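Local coordinates for protein irisin (Homo sapiens, PDB 4LSD) that acts as a secreted, dimer-forming fibronectin type III hormone of muscle that probably mediates benefits of exercise by inducing browning of white fat, at residues S4-V9 and V74-I79; F34-Q39 and R57-W62; Q38-V43 and E66-I71; W62-D67 and V89-P94. One frame throughout, in Å; residues are numbered along the deposited sequence.

Contact 1: S4-V9 and V74-I79; sequences SAPVNV and VQAISI
The flat group here is the peptide joining Q75 to A76, and the puckered ring of P6 lies against it. P6 CG sits over one face of that peptide, almost equally far from its two central atoms and 3.8 Å from Q75 C, while the ring margin at P6 CD reaches the carbonyl of V74. In this fibronectin type III beta sandwich, the irregular chain leading into strand 9-12 thus passes over strand 69-78, with P6 filling the join. The side chains of P6 and V74 cross obliquely, and P6 CG comes within 3.7 Å of V74 CG1. A little farther along the strand, A76 CB approaches the same ring carbon at 4.1 Å. V74 divides its two methyls between two partners: CG1, anti to the backbone N (chi1 -174°), goes to the proline, whereas CG2 goes to V9. The valines slide past one another in opposite directions. The segments meet by van der Waals packing alone. A76 N is hydrogen-bonded to S83 OG. V9 also packs on V21 and W23 of strand 19-24, its neighbour in the three-stranded sheet, and V74 on I36 of strand 31-40, which sets the two valines between the sheets near one end of the sandwich. Their closest approach is V9 CG1 to V74 CG2, 3.6 Å.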
loop_
_atom_site.group_PDB
_atom_site.type_symbol
_atom_site.label_atom_id
_atom_site.label_comp_id
_atom_site.label_asym_id
_atom_site.label_seq_id
_atom_site.Cartn_x
_atom_site.Cartn_y
_atom_site.Cartn_z
ATOM N N SER A 4 -4.785 17.801 11.754
ATOM C CA SER A 4 -5.409 17.019 12.804
ATOM C C SER A 4 -5.616 15.594 12.318
ATOM O O SER A 4 -5.829 15.351 11.124
ATOM C CB SER A 4 -6.762 17.628 13.187
ATOM O OG SER A 4 -6.633 19.004 13.504
ATOM N N ALA A 5 -5.548 14.655 13.250
ATOM C CA ALA A 5 -5.730 13.259 12.918
ATOM C C ALA A 5 -7.024 13.113 12.145
ATOM O O ALA A 5 -7.876 13.994 12.183
ATOM C CB ALA A 5 -5.800 12.432 14.184
ATOM N N PRO A 6 -7.166 12.013 11.398
ATOM C CA PRO A 6 -8.375 11.756 10.614
ATOM C C PRO A 6 -9.495 11.398 11.584
ATOM O O PRO A 6 -9.229 10.855 12.652
ATOM C CB PRO A 6 -7.982 10.559 9.749
ATOM C CG PRO A 6 -6.529 10.755 9.539
ATOM C CD PRO A 6 -6.035 11.207 10.898
ATOM N N VAL A 7 -10.737 11.693 11.213
ATOM C CA VAL A 7 -11.885 11.381 12.067
ATOM C C VAL A 7 -12.866 10.522 11.283
ATOM O O VAL A 7 -12.767 10.411 10.061
ATOM C CB VAL A 7 -12.655 12.654 12.508
ATOM C CG1 VAL A 7 -11.799 13.521 13.397
ATOM C CG2 VAL A 7 -13.090 13.438 11.275
ATOM N N ASN A 8 -13.811 9.912 11.982
ATOM C CA ASN A 8 -14.817 9.114 11.310
ATOM C C ASN A 8 -14.232 8.050 10.397
ATOM O O ASN A 8 -14.719 7.844 9.282
ATOM C CB ASN A 8 -15.703 10.041 10.487
ATOM C CG ASN A 8 -16.437 11.053 11.346
ATOM O OD1 ASN A 8 -16.499 12.245 11.020
ATOM N ND2 ASN A 8 -17.010 10.580 12.447
ATOM N N VAL A 9 -13.184 7.383 10.858
ATOM C CA VAL A 9 -12.575 6.343 10.056
ATOM C C VAL A 9 -13.530 5.154 10.115
ATOM O O VAL A 9 -13.852 4.655 11.195
ATOM C CB VAL A 9 -11.196 5.970 10.608
ATOM C CG1 VAL A 9 -10.499 5.022 9.657
ATOM C CG2 VAL A 9 -10.366 7.233 10.818
ATOM N N VAL A 74 -5.096 5.436 10.539
ATOM C CA VAL A 74 -4.954 6.359 9.431
ATOM C C VAL A 74 -4.271 7.614 9.939
ATOM O O VAL A 74 -4.408 7.974 11.102
ATOM C CB VAL A 74 -6.323 6.740 8.838
ATOM C CG1 VAL A 74 -6.131 7.582 7.582
ATOM C CG2 VAL A 74 -7.116 5.496 8.524
ATOM N N GLN A 75 -3.519 8.270 9.066
ATOM C CA GLN A 75 -2.815 9.503 9.411
ATOM C C GLN A 75 -2.990 10.457 8.229
ATOM O O GLN A 75 -3.117 10.013 7.092
ATOM C CB GLN A 75 -1.331 9.221 9.626
ATOM C CG GLN A 75 -0.487 10.474 9.716
ATOM C CD GLN A 75 0.988 10.159 9.723
ATOM O OE1 GLN A 75 1.707 10.517 10.653
ATOM N NE2 GLN A 75 1.449 9.478 8.685
ATOM N N ALA A 76 -3.006 11.761 8.477
ATOM C CA ALA A 76 -3.175 12.708 7.385
ATOM C C ALA A 76 -1.876 13.448 7.099
ATOM O O ALA A 76 -1.195 13.905 8.017
ATOM C CB ALA A 76 -4.286 13.694 7.711
ATOM N N ILE A 77 -1.545 13.570 5.816
ATOM C CA ILE A 77 -0.313 14.233 5.396
ATOM C C ILE A 77 -0.591 15.634 4.882
ATOM O O ILE A 77 -1.504 15.844 4.094
ATOM C CB ILE A 77 0.384 13.474 4.242
ATOM C CG1 ILE A 77 0.416 11.970 4.524
ATOM C CG2 ILE A 77 1.792 14.023 4.040
ATOM C CD1 ILE A 77 1.388 11.559 5.575
ATOM N N SER A 78 0.220 16.585 5.317
ATOM C CA SER A 78 0.093 17.971 4.888
ATOM C C SER A 78 1.391 18.292 4.161
ATOM O O SER A 78 2.307 17.471 4.153
ATOM C CB SER A 78 -0.068 18.874 6.108
ATOM O OG SER A 78 0.494 20.149 5.874
ATOM N N ILE A 79 1.485 19.470 3.551
ATOM C CA ILE A 79 2.719 19.835 2.857
ATOM C C ILE A 79 3.758 20.234 3.908
ATOM O O ILE A 79 4.962 20.157 3.673
ATOM C CB ILE A 79 2.522 21.028 1.892
ATOM C CG1 ILE A 79 3.763 21.205 1.015
ATOM C CG2 ILE A 79 2.323 22.322 2.681
ATOM C CD1 ILE A 79 3.925 20.122 -0.017
#

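Contact 2: F34-Q39 and R57-W62; sequences FAISQQ and RSCALW
C59 reaches from strand 58-61 toward F34 and I36, bridging the two sheets of the fibronectin type III sandwich. Its CB meets two partners at once, lying 3.7 Å from F34 CZ and the same 3.7 Å from I36 CD1. One bond farther on, SG is anti to the backbone N (chi1 172°) and comes to 3.8 Å from F34 CZ, with F34 CE1 about as close. The sulfur stands 4.9 Å from the centroid of the F34 ring, 68° off its normal, an oblique sulfur-aromatic contact at the CE1-CZ end of the ring. The F34 ring also meets that of W23, and C59 touches I49 of strand 46-52. Strands 34-39 and 58-61 run in roughly the same direction, their axes 9.3 Å apart and turned by -32°, as in face-to-face packing of sheets. Every second residue, F34, I36 and Q38 on one side and C59 and L61 on the other, points into the gap. On the outer side of 58-61, A60 packs on D63 of the second subunit, and the W62 rings of the two subunits meet. Q38 brings a polar group into this apolar layer: its extended chain slides past L61 in the opposite direction and lies beside the side chain of R47, a residue required for dimerization. Its amide oxygen, Q38 OE1, ends 3.4 Å from L61 CD2.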
loop_
_atom_site.group_PDB
_atom_site.type_symbol
_atom_site.label_atom_id
_atom_site.label_comp_id
_atom_site.label_asym_id
_atom_site.label_seq_id
_atom_site.Cartn_x
_atom_site.Cartn_y
_atom_site.Cartn_z
ATOM N N PHE A 34 -2.277 10.724 2.681
ATOM C CA PHE A 34 -2.554 9.920 3.854
ATOM C C PHE A 34 -1.587 8.754 3.992
ATOM O O PHE A 34 -0.979 8.318 3.018
ATOM C CB PHE A 34 -3.956 9.353 3.744
ATOM C CG PHE A 34 -4.066 8.206 2.774
ATOM C CD1 PHE A 34 -3.755 6.905 3.173
ATOM C CD2 PHE A 34 -4.472 8.423 1.461
ATOM C CE1 PHE A 34 -3.848 5.840 2.283
ATOM C CE2 PHE A 34 -4.570 7.363 0.557
ATOM C CZ PHE A 34 -4.258 6.069 0.968
ATOM N N ALA A 35 -1.460 8.238 5.208
ATOM C CA ALA A 35 -0.614 7.080 5.461
ATOM C C ALA A 35 -1.455 6.132 6.295
ATOM O O ALA A 35 -2.075 6.538 7.276
ATOM C CB ALA A 35 0.638 7.477 6.213
ATOM N N ILE A 36 -1.502 4.871 5.891
ATOM C CA ILE A 36 -2.275 3.866 6.623
ATOM C C ILE A 36 -1.364 2.724 7.088
ATOM O O ILE A 36 -0.396 2.374 6.407
ATOM C CB ILE A 36 -3.422 3.278 5.749
ATOM C CG1 ILE A 36 -4.662 4.167 5.835
ATOM C CG2 ILE A 36 -3.783 1.877 6.209
ATOM C CD1 ILE A 36 -5.882 3.581 5.136
ATOM N N SER A 37 -1.672 2.168 8.263
ATOM C CA SER A 37 -0.927 1.042 8.836
ATOM C C SER A 37 -1.920 -0.071 8.996
ATOM O O SER A 37 -3.049 0.151 9.434
ATOM C CB SER A 37 -0.381 1.335 10.233
ATOM O OG SER A 37 0.512 2.425 10.235
ATOM N N GLN A 38 -1.490 -1.275 8.664
ATOM C CA GLN A 38 -2.351 -2.434 8.778
ATOM C C GLN A 38 -1.595 -3.597 9.388
ATOM O O GLN A 38 -0.473 -3.899 8.990
ATOM C CB GLN A 38 -2.862 -2.843 7.399
ATOM C CG GLN A 38 -3.537 -4.210 7.371
ATOM C CD GLN A 38 -3.633 -4.784 5.969
ATOM O OE1 GLN A 38 -4.164 -4.149 5.051
ATOM N NE2 GLN A 38 -3.116 -5.995 5.794
ATOM N N GLN A 39 -2.204 -4.237 10.373
ATOM C CA GLN A 39 -1.602 -5.404 10.993
ATOM C C GLN A 39 -2.716 -6.224 11.612
ATOM O O GLN A 39 -3.754 -5.686 11.996
ATOM C CB GLN A 39 -0.553 -5.010 12.044
ATOM C CG GLN A 39 -1.024 -4.039 13.070
ATOM C CD GLN A 39 0.061 -3.694 14.080
ATOM O OE1 GLN A 39 0.983 -2.924 13.793
ATOM N NE2 GLN A 39 -0.043 -4.269 15.270
ATOM N N ARG A 57 -10.332 9.984 -0.027
ATOM C CA ARG A 57 -10.734 9.818 1.365
ATOM C C ARG A 57 -11.014 8.336 1.667
ATOM O O ARG A 57 -11.716 7.997 2.623
ATOM C CB ARG A 57 -11.965 10.681 1.673
ATOM C CG ARG A 57 -11.692 12.200 1.678
ATOM C CD ARG A 57 -10.890 12.659 2.897
ATOM N NE ARG A 57 -10.569 14.087 2.857
ATOM C CZ ARG A 57 -9.598 14.634 2.124
ATOM N NH1 ARG A 57 -8.826 13.879 1.354
ATOM N NH2 ARG A 57 -9.394 15.948 2.157
ATOM N N SER A 58 -10.466 7.454 0.838
ATOM C CA SER A 58 -10.622 6.024 1.049
ATOM C C SER A 58 -9.445 5.270 0.463
ATOM O O SER A 58 -8.782 5.722 -0.468
ATOM C CB SER A 58 -11.941 5.500 0.467
ATOM O OG SER A 58 -12.090 5.855 -0.888
ATOM N N CYS A 59 -9.188 4.113 1.045
ATOM C CA CYS A 59 -8.088 3.286 0.635
ATOM C C CYS A 59 -8.493 1.831 0.761
ATOM O O CYS A 59 -8.943 1.402 1.818
ATOM C CB CYS A 59 -6.902 3.581 1.539
ATOM S SG CYS A 59 -5.522 2.471 1.320
ATOM N N ALA A 60 -8.328 1.074 -0.318
ATOM C CA ALA A 60 -8.672 -0.346 -0.324
ATOM C C ALA A 60 -7.548 -1.198 0.260
ATOM O O ALA A 60 -6.376 -0.885 0.087
ATOM C CB ALA A 60 -8.957 -0.797 -1.730
ATOM N N LEU A 61 -7.915 -2.271 0.953
ATOM C CA LEU A 61 -6.944 -3.188 1.532
ATOM C C LEU A 61 -7.250 -4.523 0.881
ATOM O O LEU A 61 -8.364 -5.037 0.987
ATOM C CB LEU A 61 -7.129 -3.296 3.049
ATOM C CG LEU A 61 -7.147 -1.962 3.793
ATOM C CD1 LEU A 61 -7.722 -2.185 5.184
ATOM C CD2 LEU A 61 -5.746 -1.370 3.864
ATOM N N TRP A 62 -6.256 -5.085 0.214
ATOM C CA TRP A 62 -6.431 -6.339 -0.491
ATOM C C TRP A 62 -5.659 -7.490 0.140
ATOM O O TRP A 62 -4.833 -7.291 1.026
ATOM C CB TRP A 62 -5.943 -6.157 -1.915
ATOM C CG TRP A 62 -4.454 -5.899 -1.969
ATOM C CD1 TRP A 62 -3.479 -6.801 -2.293
ATOM C CD2 TRP A 62 -3.769 -4.677 -1.622
ATOM N NE1 TRP A 62 -2.231 -6.223 -2.171
ATOM C CE2 TRP A 62 -2.380 -4.927 -1.763
ATOM C CE3 TRP A 62 -4.194 -3.405 -1.208
ATOM C CZ2 TRP A 62 -1.414 -3.946 -1.497
ATOM C CZ3 TRP A 62 -3.232 -2.433 -0.946
ATOM C CH2 TRP A 62 -1.857 -2.711 -1.094
#

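Contact 3: Q38-V43 and E66-I71; sequences QQKKDV and EDTEYI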
loop_
_atom_site.group_PDB
_atom_site.type_symbol
_atom_site.label_atom_id
_atom_site.label_comp_id
_atom_site.label_asym_id
_atom_site.label_seq_id
_atom_site.Cartn_x
_atom_site.Cartn_y
_atom_site.Cartn_z
ATOM N N GLN A 38 -1.490 -1.275 8.664
ATOM C CA GLN A 38 -2.351 -2.434 8.778
ATOM C C GLN A 38 -1.595 -3.597 9.388
ATOM O O GLN A 38 -0.473 -3.899 8.990
ATOM C CB GLN A 38 -2.862 -2.843 7.399
ATOM C CG GLN A 38 -3.537 -4.210 7.371
ATOM C CD GLN A 38 -3.633 -4.784 5.969
ATOM O OE1 GLN A 38 -4.164 -4.149 5.051
ATOM N NE2 GLN A 38 -3.116 -5.995 5.794
ATOM N N GLN A 39 -2.204 -4.237 10.373
ATOM C CA GLN A 39 -1.602 -5.404 10.993
ATOM C C GLN A 39 -2.716 -6.224 11.612
ATOM O O GLN A 39 -3.754 -5.686 11.996
ATOM C CB GLN A 39 -0.553 -5.010 12.044
ATOM C CG GLN A 39 -1.024 -4.039 13.070
ATOM C CD GLN A 39 0.061 -3.694 14.080
ATOM O OE1 GLN A 39 0.983 -2.924 13.793
ATOM N NE2 GLN A 39 -0.043 -4.269 15.270
ATOM N N LYS A 40 -2.522 -7.535 11.663
ATOM C CA LYS A 40 -3.524 -8.405 12.251
ATOM C C LYS A 40 -3.499 -8.198 13.758
ATOM O O LYS A 40 -2.481 -7.751 14.314
ATOM C CB LYS A 40 -3.212 -9.867 11.962
ATOM C CG LYS A 40 -3.197 -10.253 10.507
ATOM C CD LYS A 40 -3.058 -11.760 10.376
ATOM C CE LYS A 40 -2.777 -12.177 8.946
ATOM N NZ LYS A 40 -2.412 -13.622 8.879
ATOM N N LYS A 41 -4.613 -8.534 14.408
ATOM C CA LYS A 41 -4.726 -8.427 15.853
ATOM C C LYS A 41 -3.526 -9.238 16.370
ATOM O O LYS A 41 -2.818 -8.813 17.275
ATOM C CB LYS A 41 -6.052 -9.042 16.318
ATOM C CG LYS A 41 -6.327 -8.900 17.797
ATOM C CD LYS A 41 -7.500 -9.768 18.206
ATOM C CE LYS A 41 -7.646 -9.830 19.716
ATOM N NZ LYS A 41 -7.812 -8.475 20.307
ATOM N N ASP A 42 -3.305 -10.410 15.778
ATOM C CA ASP A 42 -2.162 -11.256 16.123
ATOM C C ASP A 42 -1.025 -10.739 15.236
ATOM O O ASP A 42 -0.651 -11.379 14.253
ATOM C CB ASP A 42 -2.447 -12.718 15.769
ATOM C CG ASP A 42 -3.221 -13.434 16.833
ATOM O OD1 ASP A 42 -3.920 -12.753 17.610
ATOM O OD2 ASP A 42 -3.133 -14.682 16.881
ATOM N N VAL A 43 -0.496 -9.567 15.568
ATOM C CA VAL A 43 0.557 -8.963 14.755
ATOM C C VAL A 43 1.712 -9.853 14.308
ATOM O O VAL A 43 2.209 -10.687 15.051
ATOM C CB VAL A 43 1.164 -7.716 15.433
ATOM C CG1 VAL A 43 1.837 -8.084 16.745
ATOM C CG2 VAL A 43 2.159 -7.051 14.478
ATOM N N GLU A 66 -8.874 -14.438 5.695
ATOM C CA GLU A 66 -10.283 -14.706 5.981
ATOM C C GLU A 66 -10.473 -14.934 7.479
ATOM O O GLU A 66 -9.536 -15.340 8.173
ATOM C CB GLU A 66 -10.741 -15.963 5.247
ATOM C CG GLU A 66 -9.948 -17.198 5.662
ATOM C CD GLU A 66 -10.803 -18.445 5.774
ATOM O OE1 GLU A 66 -11.382 -18.874 4.756
ATOM O OE2 GLU A 66 -10.896 -18.999 6.888
ATOM N N ASP A 67 -11.687 -14.680 7.968
ATOM C CA ASP A 67 -12.021 -14.896 9.374
ATOM C C ASP A 67 -10.899 -14.430 10.289
ATOM O O ASP A 67 -10.484 -15.147 11.203
ATOM C CB ASP A 67 -12.283 -16.384 9.582
ATOM C CG ASP A 67 -12.735 -16.711 10.985
ATOM O OD1 ASP A 67 -13.679 -16.050 11.464
ATOM O OD2 ASP A 67 -12.160 -17.644 11.596
ATOM N N THR A 68 -10.430 -13.212 10.039
ATOM C CA THR A 68 -9.324 -12.635 10.787
ATOM C C THR A 68 -9.571 -11.187 11.205
ATOM O O THR A 68 -10.175 -10.413 10.462
ATOM C CB THR A 68 -8.061 -12.689 9.923
ATOM O OG1 THR A 68 -7.821 -14.048 9.541
ATOM C CG2 THR A 68 -6.863 -12.132 10.661
ATOM N N GLU A 69 -9.069 -10.830 12.386
ATOM C CA GLU A 69 -9.200 -9.485 12.939
ATOM C C GLU A 69 -8.007 -8.588 12.601
ATOM O O GLU A 69 -6.852 -8.999 12.709
ATOM C CB GLU A 69 -9.362 -9.570 14.454
ATOM C CG GLU A 69 -10.649 -10.246 14.892
ATOM C CD GLU A 69 -10.764 -10.357 16.402
ATOM O OE1 GLU A 69 -10.004 -11.148 17.011
ATOM O OE2 GLU A 69 -11.612 -9.645 16.981
ATOM N N TYR A 70 -8.298 -7.353 12.206
ATOM C CA TYR A 70 -7.265 -6.395 11.830
ATOM C C TYR A 70 -7.374 -5.085 12.579
ATOM O O TYR A 70 -8.422 -4.739 13.114
ATOM C CB TYR A 70 -7.354 -6.095 10.340
ATOM C CG TYR A 70 -6.856 -7.204 9.450
ATOM C CD1 TYR A 70 -5.525 -7.243 9.038
ATOM C CD2 TYR A 70 -7.710 -8.213 9.014
ATOM C CE1 TYR A 70 -5.057 -8.254 8.212
ATOM C CE2 TYR A 70 -7.252 -9.232 8.190
ATOM C CZ TYR A 70 -5.927 -9.243 7.793
ATOM O OH TYR A 70 -5.477 -10.242 6.971
ATOM N N ILE A 71 -6.273 -4.353 12.603
ATOM C CA ILE A 71 -6.232 -3.061 13.247
ATOM C C ILE A 71 -5.564 -2.138 12.252
ATOM O O ILE A 71 -4.445 -2.381 11.807
ATOM C CB ILE A 71 -5.429 -3.090 14.539
ATOM C CG1 ILE A 71 -5.982 -4.174 15.461
ATOM C CG2 ILE A 71 -5.518 -1.731 15.225
ATOM C CD1 ILE A 71 -5.248 -4.278 16.767
#
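Antiparallel pairing of the central strands of the four-stranded sheet, 31-40 and 69-78, brings Q39 opposite I71 and K40 opposite Y70 toward one end of the fibronectin type III sandwich. Q39 and I71 form the hydrogen-bonded pair. I71 N donates to Q39 O over 2.9 Å, nearly in line with the carbonyl, and Q39 N returns a longer bond of 3.2 Å to I71 O. Beyond the non-hydrogen-bonded pair K40-Y70, K41 N closes on E69 O at 2.8 Å, with the donor standing 40° out of the carbonyl plane. The same E69 oxygen receives a CA-H...O contact from K40, so it is approached by two successive residues.

K40 and Y70 diverge at CB, yet with Y70 CG beside the backbone N, anti to the carbonyl carbon (chi1 -74°), their side chains run side by side in the same direction: K40 CG is 3.6 Å from Y70 CE1, and K40 CE lies near Y70 OH. Q38 slants across the tyrosine, its NE2 3.8 Å from Y70 CE1 and its amide turned 78° to the ring. The phenol oxygen bonds to the backbone N of E65, five residues earlier, the arrangement of a tyrosine corner. K41 and E69 also lie alongside each other; their charged ends, K41 NZ and E69 OE1, stay 4.8 Å apart, so any attraction is probably weak. Strand 46-52 flanks this pair beyond 31-40, through the backbone of R47 bonded to Q38, while strand 89-92 lies beyond 69-78, where F91 bonds to Y70.

Contact 4: W62-D67 and V89-P94; sequences WDLEED and VLFKTP
F91, the first residue of strand 89-92 to touch the loop 62-67, turns the edge of its ring to L64. L64 CD1 lies in the ring plane, 3.9 Å from F91 CE1, and the two side chains cross at about a right angle. This joins the last strand of the fibronectin type III sandwich to the loop that links its two sheets between strands 58-61 and 69-78. K92 follows with a fully extended chain that runs beside D67 and points the same way. Its NZ makes a long, weak salt bridge of 3.3 Å to D67 OD1, although K92 CE is nearer still to that oxygen; the other carboxylate oxygen, OD2, pairs with R95. At T93 the methyl CG2 leans on L64, while OG1, placed between the backbone N and the carbonyl carbon (chi1 51°), faces the loop backbone. It donates to E65 O, but the modelled 2.4 Å is too short to be trusted in detail, and it also accepts from T68 N. The carbonyl of T93 receives a CA-H...O contact from D67 CA at 3.0 Å. Finally, P94 O takes the hydrogen bond of D67 N, 2.9 Å long and fairly straight at 163°, from a donor well above its carbonyl plane. The backbone N-H groups of D67 and T68 thus both find acceptors on T93 and P94, and the aspartate, with a lysine at OD1 and an arginine at OD2, would probably be stabilised in its charged form.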
loop_
_atom_site.group_PDB
_atom_site.type_symbol
_atom_site.label_atom_id
_atom_site.label_comp_id
_atom_site.label_asym_id
_atom_site.label_seq_id
_atom_site.Cartn_x
_atom_site.Cartn_y
_atom_site.Cartn_z
ATOM N N TRP A 62 -6.256 -5.085 0.214
ATOM C CA TRP A 62 -6.431 -6.339 -0.491
ATOM C C TRP A 62 -5.659 -7.490 0.140
ATOM O O TRP A 62 -4.833 -7.291 1.026
ATOM C CB TRP A 62 -5.943 -6.157 -1.915
ATOM C CG TRP A 62 -4.454 -5.899 -1.969
ATOM C CD1 TRP A 62 -3.479 -6.801 -2.293
ATOM C CD2 TRP A 62 -3.769 -4.677 -1.622
ATOM N NE1 TRP A 62 -2.231 -6.223 -2.171
ATOM C CE2 TRP A 62 -2.380 -4.927 -1.763
ATOM C CE3 TRP A 62 -4.194 -3.405 -1.208
ATOM C CZ2 TRP A 62 -1.414 -3.946 -1.497
ATOM C CZ3 TRP A 62 -3.232 -2.433 -0.946
ATOM C CH2 TRP A 62 -1.857 -2.711 -1.094
ATOM N N ASP A 63 -5.939 -8.697 -0.340
ATOM C CA ASP A 63 -5.255 -9.887 0.123
ATOM C C ASP A 63 -5.279 -10.041 1.638
ATOM O O ASP A 63 -4.273 -10.405 2.249
ATOM C CB ASP A 63 -3.817 -9.841 -0.387
ATOM C CG ASP A 63 -3.145 -11.204 -0.397
ATOM O OD1 ASP A 63 -3.821 -12.210 -0.714
ATOM O OD2 ASP A 63 -1.923 -11.262 -0.111
ATOM N N LEU A 64 -6.429 -9.765 2.241
ATOM C CA LEU A 64 -6.559 -9.907 3.677
ATOM C C LEU A 64 -6.848 -11.360 3.976
ATOM O O LEU A 64 -7.281 -12.112 3.100
ATOM C CB LEU A 64 -7.698 -9.043 4.210
ATOM C CG LEU A 64 -7.501 -7.533 4.116
ATOM C CD1 LEU A 64 -8.631 -6.843 4.862
ATOM C CD2 LEU A 64 -6.149 -7.147 4.724
ATOM N N GLU A 65 -6.609 -11.742 5.222
ATOM C CA GLU A 65 -6.844 -13.101 5.692
ATOM C C GLU A 65 -8.318 -13.275 6.016
ATOM O O GLU A 65 -8.938 -12.366 6.562
ATOM C CB GLU A 65 -6.036 -13.342 6.959
ATOM C CG GLU A 65 -4.732 -14.039 6.747
ATOM C CD GLU A 65 -4.889 -15.528 6.851
ATOM O OE1 GLU A 65 -3.879 -16.244 6.679
ATOM O OE2 GLU A 65 -6.028 -15.979 7.113
ATOM N N GLU A 66 -8.874 -14.438 5.695
ATOM C CA GLU A 66 -10.283 -14.706 5.981
ATOM C C GLU A 66 -10.473 -14.934 7.479
ATOM O O GLU A 66 -9.536 -15.340 8.173
ATOM C CB GLU A 66 -10.741 -15.963 5.247
ATOM C CG GLU A 66 -9.948 -17.198 5.662
ATOM C CD GLU A 66 -10.803 -18.445 5.774
ATOM O OE1 GLU A 66 -11.382 -18.874 4.756
ATOM O OE2 GLU A 66 -10.896 -18.999 6.888
ATOM N N ASP A 67 -11.687 -14.680 7.968
ATOM C CA ASP A 67 -12.021 -14.896 9.374
ATOM C C ASP A 67 -10.899 -14.430 10.289
ATOM O O ASP A 67 -10.484 -15.147 11.203
ATOM C CB ASP A 67 -12.283 -16.384 9.582
ATOM C CG ASP A 67 -12.735 -16.711 10.985
ATOM O OD1 ASP A 67 -13.679 -16.050 11.464
ATOM O OD2 ASP A 67 -12.160 -17.644 11.596
ATOM N N VAL A 89 -9.104 1.496 14.054
ATOM C CA VAL A 89 -10.358 0.936 13.592
ATOM C C VAL A 89 -10.110 -0.559 13.598
ATOM O O VAL A 89 -9.081 -1.027 13.102
ATOM C CB VAL A 89 -10.744 1.407 12.180
ATOM C CG1 VAL A 89 -11.771 0.439 11.569
ATOM C CG2 VAL A 89 -11.363 2.791 12.269
ATOM N N LEU A 90 -11.032 -1.302 14.203
ATOM C CA LEU A 90 -10.898 -2.745 14.301
ATOM C C LEU A 90 -11.970 -3.443 13.511
ATOM O O LEU A 90 -13.094 -2.964 13.412
ATOM C CB LEU A 90 -10.980 -3.189 15.759
ATOM C CG LEU A 90 -9.878 -2.631 16.656
ATOM C CD1 LEU A 90 -10.330 -1.290 17.224
ATOM C CD2 LEU A 90 -9.579 -3.618 17.784
ATOM N N PHE A 91 -11.629 -4.578 12.934
ATOM C CA PHE A 91 -12.613 -5.296 12.171
ATOM C C PHE A 91 -12.155 -6.714 11.948
ATOM O O PHE A 91 -11.008 -7.067 12.213
ATOM C CB PHE A 91 -12.892 -4.566 10.848
ATOM C CG PHE A 91 -11.702 -4.470 9.924
ATOM C CD1 PHE A 91 -11.520 -5.406 8.901
ATOM C CD2 PHE A 91 -10.781 -3.427 10.054
ATOM C CE1 PHE A 91 -10.441 -5.305 8.018
ATOM C CE2 PHE A 91 -9.693 -3.314 9.173
ATOM C CZ PHE A 91 -9.524 -4.256 8.152
ATOM N N LYS A 92 -13.073 -7.538 11.486
ATOM C CA LYS A 92 -12.758 -8.916 11.252
ATOM C C LYS A 92 -13.355 -9.313 9.926
ATOM O O LYS A 92 -14.490 -8.959 9.597
ATOM C CB LYS A 92 -13.323 -9.777 12.378
ATOM C CG LYS A 92 -13.135 -11.265 12.177
ATOM C CD LYS A 92 -13.648 -12.038 13.370
ATOM C CE LYS A 92 -13.661 -13.526 13.088
ATOM N NZ LYS A 92 -14.187 -14.292 14.253
ATOM N N THR A 93 -12.574 -10.047 9.155
ATOM C CA THR A 93 -13.027 -10.484 7.857
ATOM C C THR A 93 -13.951 -11.694 7.965
ATOM O O THR A 93 -13.821 -12.517 8.866
ATOM C CB THR A 93 -11.833 -10.852 6.967
ATOM O OG1 THR A 93 -10.988 -11.758 7.682
ATOM C CG2 THR A 93 -11.047 -9.603 6.579
ATOM N N PRO A 94 -14.918 -11.785 7.049
ATOM C CA PRO A 94 -15.908 -12.859 6.951
ATOM C C PRO A 94 -15.177 -14.148 6.613
ATOM O O PRO A 94 -13.985 -14.127 6.338
ATOM C CB PRO A 94 -16.797 -12.412 5.789
ATOM C CG PRO A 94 -16.743 -10.932 5.853
ATOM C CD PRO A 94 -15.323 -10.610 6.254
#

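Overall arrangement
The four contacts trace one sandwich from end to end. Contact 2 lies about 3 Å from the centre of the chain and spans the two sheets, while contacts 1 and 4, with centres 22 Å apart, lie on opposite sides of it. Contacts 3 and 4 are close neighbours, about 6 Å between centres, sharing E66 and D67 and touching through Q38 NE2 and L64 CD2, 3.4 Å apart. Contact 1 joins contact 2 through Q75 N and A35 O, 2.9 Å apart. L61 CD1 and F91 CZ, 4.0 Å apart, continue the core from contact 2 into contact 4. R47, required for dimerization, lies beside Q38 of contacts 2 and 3 and L64 of contact 4.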